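PDB 1XM7: hypothetical protein aq_1665 from Aquifex aeolicus, which is of unknown function but is probably a hydrolase of the calcineurin-like phosphoesterase family. Local coordinates for residues Lys107-Asp118 and Glu138-Val148. Numbering follows the deposited sequence.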
loop_
_atom_site.group_PDB
_atom_site.type_symbol
_atom_site.label_atom_id
_atom_site.label_comp_id
_atom_site.label_asym_id
_atom_site.label_seq_id
_atom_site.Cartn_x
_atom_site.Cartn_y
_atom_site.Cartn_z
ATOM N N LYS A 107 -6.826 19.103 -1.376
ATOM C CA LYS A 107 -7.577 17.873 -1.593
ATOM C C LYS A 107 -7.532 16.865 -0.444
ATOM O O LYS A 107 -6.564 16.799 0.318
ATOM C CB LYS A 107 -7.153 17.247 -2.923
ATOM C CG LYS A 107 -7.512 18.171 -4.090
ATOM C CD LYS A 107 -7.413 17.510 -5.457
ATOM C CE LYS A 107 -7.957 18.451 -6.539
ATOM N NZ LYS A 107 -7.889 17.849 -7.905
ATOM N N ARG A 108 -8.616 16.103 -0.325
ATOM C CA ARG A 108 -8.794 15.114 0.731
ATOM C C ARG A 108 -8.535 13.705 0.206
ATOM O O ARG A 108 -9.122 13.296 -0.797
ATOM C CB ARG A 108 -10.216 15.238 1.266
ATOM C CG ARG A 108 -10.415 14.710 2.650
ATOM C CD ARG A 108 -11.725 15.216 3.228
ATOM N NE ARG A 108 -11.957 14.622 4.539
ATOM C CZ ARG A 108 -12.898 15.009 5.394
ATOM N NH1 ARG A 108 -13.716 16.010 5.086
ATOM N NH2 ARG A 108 -13.029 14.382 6.559
ATOM N N ILE A 109 -7.670 12.963 0.901
ATOM C CA ILE A 109 -7.295 11.616 0.478
ATOM C C ILE A 109 -7.666 10.448 1.400
ATOM O O ILE A 109 -7.326 10.431 2.589
ATOM C CB ILE A 109 -5.769 11.527 0.224
ATOM C CG1 ILE A 109 -5.313 12.684 -0.669
ATOM C CG2 ILE A 109 -5.432 10.193 -0.440
ATOM C CD1 ILE A 109 -3.804 12.786 -0.829
ATOM N N LEU A 110 -8.348 9.463 0.818
ATOM C CA LEU A 110 -8.749 8.260 1.528
ATOM C C LEU A 110 -7.676 7.214 1.271
ATOM O O LEU A 110 -7.328 6.923 0.120
ATOM C CB LEU A 110 -10.082 7.718 1.002
ATOM C CG LEU A 110 -11.002 6.895 1.919
ATOM C CD1 LEU A 110 -11.699 5.842 1.090
ATOM C CD2 LEU A 110 -10.244 6.239 3.040
ATOM N N LEU A 111 -7.160 6.659 2.360
ATOM C CA LEU A 111 -6.148 5.623 2.306
ATOM C C LEU A 111 -6.790 4.350 2.824
ATOM O O LEU A 111 -7.263 4.290 3.967
ATOM C CB LEU A 111 -4.975 5.977 3.207
ATOM C CG LEU A 111 -4.322 7.343 3.025
ATOM C CD1 LEU A 111 -3.241 7.488 4.069
ATOM C CD2 LEU A 111 -3.747 7.486 1.624
ATOM N N SER A 112 -6.815 3.335 1.979
ATOM C CA SER A 112 -7.384 2.062 2.362
ATOM C C SER A 112 -6.648 0.965 1.600
ATOM O O SER A 112 -5.978 1.241 0.606
ATOM C CB SER A 112 -8.860 2.037 2.015
ATOM O OG SER A 112 -9.465 0.878 2.544
ATOM N N HIS A 113 -6.743 -0.273 2.069
ATOM C CA HIS A 113 -6.089 -1.368 1.378
ATOM C C HIS A 113 -6.969 -1.821 0.226
ATOM O O HIS A 113 -6.483 -2.202 -0.829
ATOM C CB HIS A 113 -5.878 -2.547 2.320
ATOM C CG HIS A 113 -5.441 -3.799 1.625
ATOM N ND1 HIS A 113 -4.169 -3.964 1.119
ATOM C CD2 HIS A 113 -6.117 -4.930 1.321
ATOM C CE1 HIS A 113 -4.082 -5.145 0.529
ATOM N NE2 HIS A 113 -5.249 -5.751 0.639
ATOM N N TYR A 114 -8.276 -1.766 0.447
ATOM C CA TYR A 114 -9.243 -2.213 -0.539
ATOM C C TYR A 114 -9.624 -1.138 -1.520
ATOM O O TYR A 114 -9.651 0.038 -1.179
ATOM C CB TYR A 114 -10.501 -2.743 0.161
ATOM C CG TYR A 114 -10.191 -3.788 1.212
ATOM C CD1 TYR A 114 -9.699 -3.413 2.466
ATOM C CD2 TYR A 114 -10.312 -5.151 0.928
ATOM C CE1 TYR A 114 -9.329 -4.367 3.407
ATOM C CE2 TYR A 114 -9.941 -6.117 1.866
ATOM C CZ TYR A 114 -9.450 -5.716 3.104
ATOM O OH TYR A 114 -9.077 -6.656 4.042
ATOM N N PRO A 115 -9.915 -1.534 -2.767
ATOM C CA PRO A 115 -10.307 -0.611 -3.840
ATOM C C PRO A 115 -11.815 -0.382 -3.813
ATOM O O PRO A 115 -12.535 -1.028 -3.044
ATOM C CB PRO A 115 -9.878 -1.365 -5.093
ATOM C CG PRO A 115 -10.246 -2.780 -4.733
ATOM C CD PRO A 115 -9.731 -2.901 -3.302
ATOM N N ALA A 116 -12.291 0.527 -4.653
ATOM C CA ALA A 116 -13.718 0.786 -4.723
ATOM C C ALA A 116 -14.348 -0.435 -5.387
ATOM O O ALA A 116 -15.453 -0.859 -5.027
ATOM C CB ALA A 116 -13.991 2.047 -5.544
ATOM N N LYS A 117 -13.629 -1.009 -6.348
ATOM C CA LYS A 117 -14.108 -2.179 -7.069
ATOM C C LYS A 117 -12.930 -2.920 -7.671
ATOM O O LYS A 117 -12.099 -2.307 -8.330
ATOM C CB LYS A 117 -15.049 -1.748 -8.184
ATOM C CG LYS A 117 -15.773 -2.897 -8.843
ATOM C CD LYS A 117 -16.700 -2.402 -9.950
ATOM C CE LYS A 117 -18.028 -3.156 -9.916
ATOM N NZ LYS A 117 -18.713 -3.037 -8.576
ATOM N N ASP A 118 -12.847 -4.228 -7.437
ATOM C CA ASP A 118 -11.758 -5.027 -7.992
ATOM C C ASP A 118 -12.075 -5.326 -9.465
ATOM O O ASP A 118 -13.037 -6.040 -9.793
ATOM C CB ASP A 118 -11.583 -6.329 -7.211
ATOM C CG ASP A 118 -10.287 -7.045 -7.555
ATOM O OD1 ASP A 118 -9.997 -7.235 -8.757
ATOM O OD2 ASP A 118 -9.555 -7.426 -6.619
ATOM N N GLU A 138 -17.265 11.277 3.447
ATOM C CA GLU A 138 -16.280 12.303 3.777
ATOM C C GLU A 138 -15.939 13.224 2.611
ATOM O O GLU A 138 -15.054 14.062 2.720
ATOM C CB GLU A 138 -15.001 11.649 4.302
ATOM C CG GLU A 138 -15.206 10.768 5.520
ATOM C CD GLU A 138 -15.878 11.498 6.680
ATOM O OE1 GLU A 138 -15.337 12.528 7.150
ATOM O OE2 GLU A 138 -16.951 11.034 7.125
ATOM N N ASN A 139 -16.637 13.063 1.494
ATOM C CA ASN A 139 -16.407 13.896 0.317
ATOM C C ASN A 139 -14.950 13.906 -0.091
ATOM O O ASN A 139 -14.357 14.963 -0.295
ATOM C CB ASN A 139 -16.887 15.321 0.591
ATOM C CG ASN A 139 -18.389 15.387 0.796
ATOM O OD1 ASN A 139 -19.158 15.260 -0.163
ATOM N ND2 ASN A 139 -18.820 15.558 2.051
ATOM N N CYS A 140 -14.382 12.715 -0.225
ATOM C CA CYS A 140 -12.984 12.565 -0.603
ATOM C C CYS A 140 -12.706 12.835 -2.076
ATOM O O CYS A 140 -13.546 12.589 -2.952
ATOM C CB CYS A 140 -12.490 11.169 -0.226
ATOM S SG CYS A 140 -12.434 10.901 1.559
ATOM N N ASP A 141 -11.508 13.345 -2.336
ATOM C CA ASP A 141 -11.096 13.666 -3.688
ATOM C C ASP A 141 -10.337 12.522 -4.353
ATOM O O ASP A 141 -10.420 12.324 -5.569
ATOM C CB ASP A 141 -10.240 14.933 -3.663
ATOM C CG ASP A 141 -11.032 16.152 -3.229
ATOM O OD1 ASP A 141 -11.887 16.612 -4.021
ATOM O OD2 ASP A 141 -10.817 16.637 -2.095
ATOM N N LEU A 142 -9.605 11.758 -3.556
ATOM C CA LEU A 142 -8.838 10.652 -4.100
ATOM C C LEU A 142 -8.750 9.465 -3.150
ATOM O O LEU A 142 -8.836 9.613 -1.930
ATOM C CB LEU A 142 -7.431 11.135 -4.445
ATOM C CG LEU A 142 -6.402 10.103 -4.904
ATOM C CD1 LEU A 142 -6.809 9.498 -6.252
ATOM C CD2 LEU A 142 -5.033 10.781 -4.986
ATOM N N LEU A 143 -8.590 8.283 -3.732
ATOM C CA LEU A 143 -8.445 7.062 -2.963
ATOM C C LEU A 143 -7.154 6.407 -3.390
ATOM O O LEU A 143 -6.954 6.136 -4.564
ATOM C CB LEU A 143 -9.596 6.091 -3.232
ATOM C CG LEU A 143 -9.408 4.669 -2.671
ATOM C CD1 LEU A 143 -9.312 4.717 -1.155
ATOM C CD2 LEU A 143 -10.563 3.781 -3.099
ATOM N N ILE A 144 -6.263 6.185 -2.435
ATOM C CA ILE A 144 -5.011 5.508 -2.722
ATOM C C ILE A 144 -5.208 4.162 -2.041
ATOM O O ILE A 144 -5.547 4.104 -0.855
ATOM C CB ILE A 144 -3.819 6.239 -2.100
ATOM C CG1 ILE A 144 -3.794 7.678 -2.601
ATOM C CG2 ILE A 144 -2.514 5.533 -2.466
ATOM C CD1 ILE A 144 -2.537 8.414 -2.246
ATOM N N HIS A 145 -5.032 3.084 -2.797
ATOM C CA HIS A 145 -5.225 1.745 -2.250
ATOM C C HIS A 145 -4.216 0.752 -2.803
ATOM O O HIS A 145 -3.274 1.122 -3.492
ATOM C CB HIS A 145 -6.630 1.257 -2.590
ATOM C CG HIS A 145 -6.840 1.047 -4.052
ATOM N ND1 HIS A 145 -6.217 0.037 -4.751
ATOM C CD2 HIS A 145 -7.536 1.764 -4.966
ATOM C CE1 HIS A 145 -6.516 0.143 -6.034
ATOM N NE2 HIS A 145 -7.314 1.184 -6.191
ATOM N N GLY A 146 -4.426 -0.514 -2.473
ATOM C CA GLY A 146 -3.571 -1.577 -2.962
ATOM C C GLY A 146 -4.461 -2.760 -3.313
ATOM O O GLY A 146 -5.418 -2.632 -4.084
ATOM N N HIS A 147 -4.134 -3.920 -2.763
ATOM C CA HIS A 147 -4.928 -5.119 -2.964
ATOM C C HIS A 147 -5.006 -5.731 -4.370
ATOM O O HIS A 147 -4.897 -6.948 -4.503
ATOM C CB HIS A 147 -6.340 -4.866 -2.432
ATOM C CG HIS A 147 -7.191 -6.095 -2.376
ATOM N ND1 HIS A 147 -8.020 -6.475 -3.408
ATOM C CD2 HIS A 147 -7.319 -7.044 -1.418
ATOM C CE1 HIS A 147 -8.625 -7.605 -3.090
ATOM N NE2 HIS A 147 -8.216 -7.971 -1.886
ATOM N N VAL A 148 -5.205 -4.924 -5.412
ATOM C CA VAL A 148 -5.300 -5.478 -6.772
ATOM C C VAL A 148 -3.940 -5.697 -7.434
ATOM O O VAL A 148 -3.227 -4.743 -7.747
ATOM C CB VAL A 148 -6.143 -4.582 -7.696
ATOM C CG1 VAL A 148 -6.383 -5.301 -9.019
ATOM C CG2 VAL A 148 -7.466 -4.235 -7.021
#
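Arg108 reaches from the sheet to Glu138 with CG anti to its backbone N (chi1 -157°) and the chain extended to NE. Its CB lies 3.7 Å from Asp141 OD2, CG is 4.4 Å from Cys140 SG, and CD passes Glu138 O. That oxygen sits over one guanidinium face, offset toward the rim, close to NH1 without a hydrogen bond and to NE, which is buried with no partner in the model. NH2 forms a salt bridge with Glu138 OE1 (3.0 Å), the carboxylate turned 77° from the guanidinium plane. At the root of this side chain, the backbone O of Arg108 accepts from Asp141 N and Leu142 N, while its N donates to the anti lone pair of Asp141 OD2 (2.9 Å). Strands 107-112 and 142-145 then run parallel, bonded from Leu110 N to Leu142 O, Ile144 N to Leu110 O and Ser112 N to Ile144 O, the pairing of a right-handed beta-alpha-beta unit whose helix 125-137 packs on Leu143. On that face Leu110 CD1 and Leu143 CD1 lie side by side, 3.5 Å apart; on the other, Ile109 CG2 meets Ile144 CG1. Where strand 142-145 ends, Pro115 CB from the loop after strand 107-112 sits over the centre of the His145 ring, 3.7 Å from the centroid, and His145 ND1 donates to Gly146 O. With an alanine in place of His145, Pro115 CB would probably lose its CH-pi partner and Gly146 O one of its two donors. Further on, His147 CB lies over one face of the His113 ring, whose ND1 is hydrogen-bonded to Leu50 O, and His147 CD2 comes within 3.2 Å of His113 NE2, which lies at the His147 ring edge.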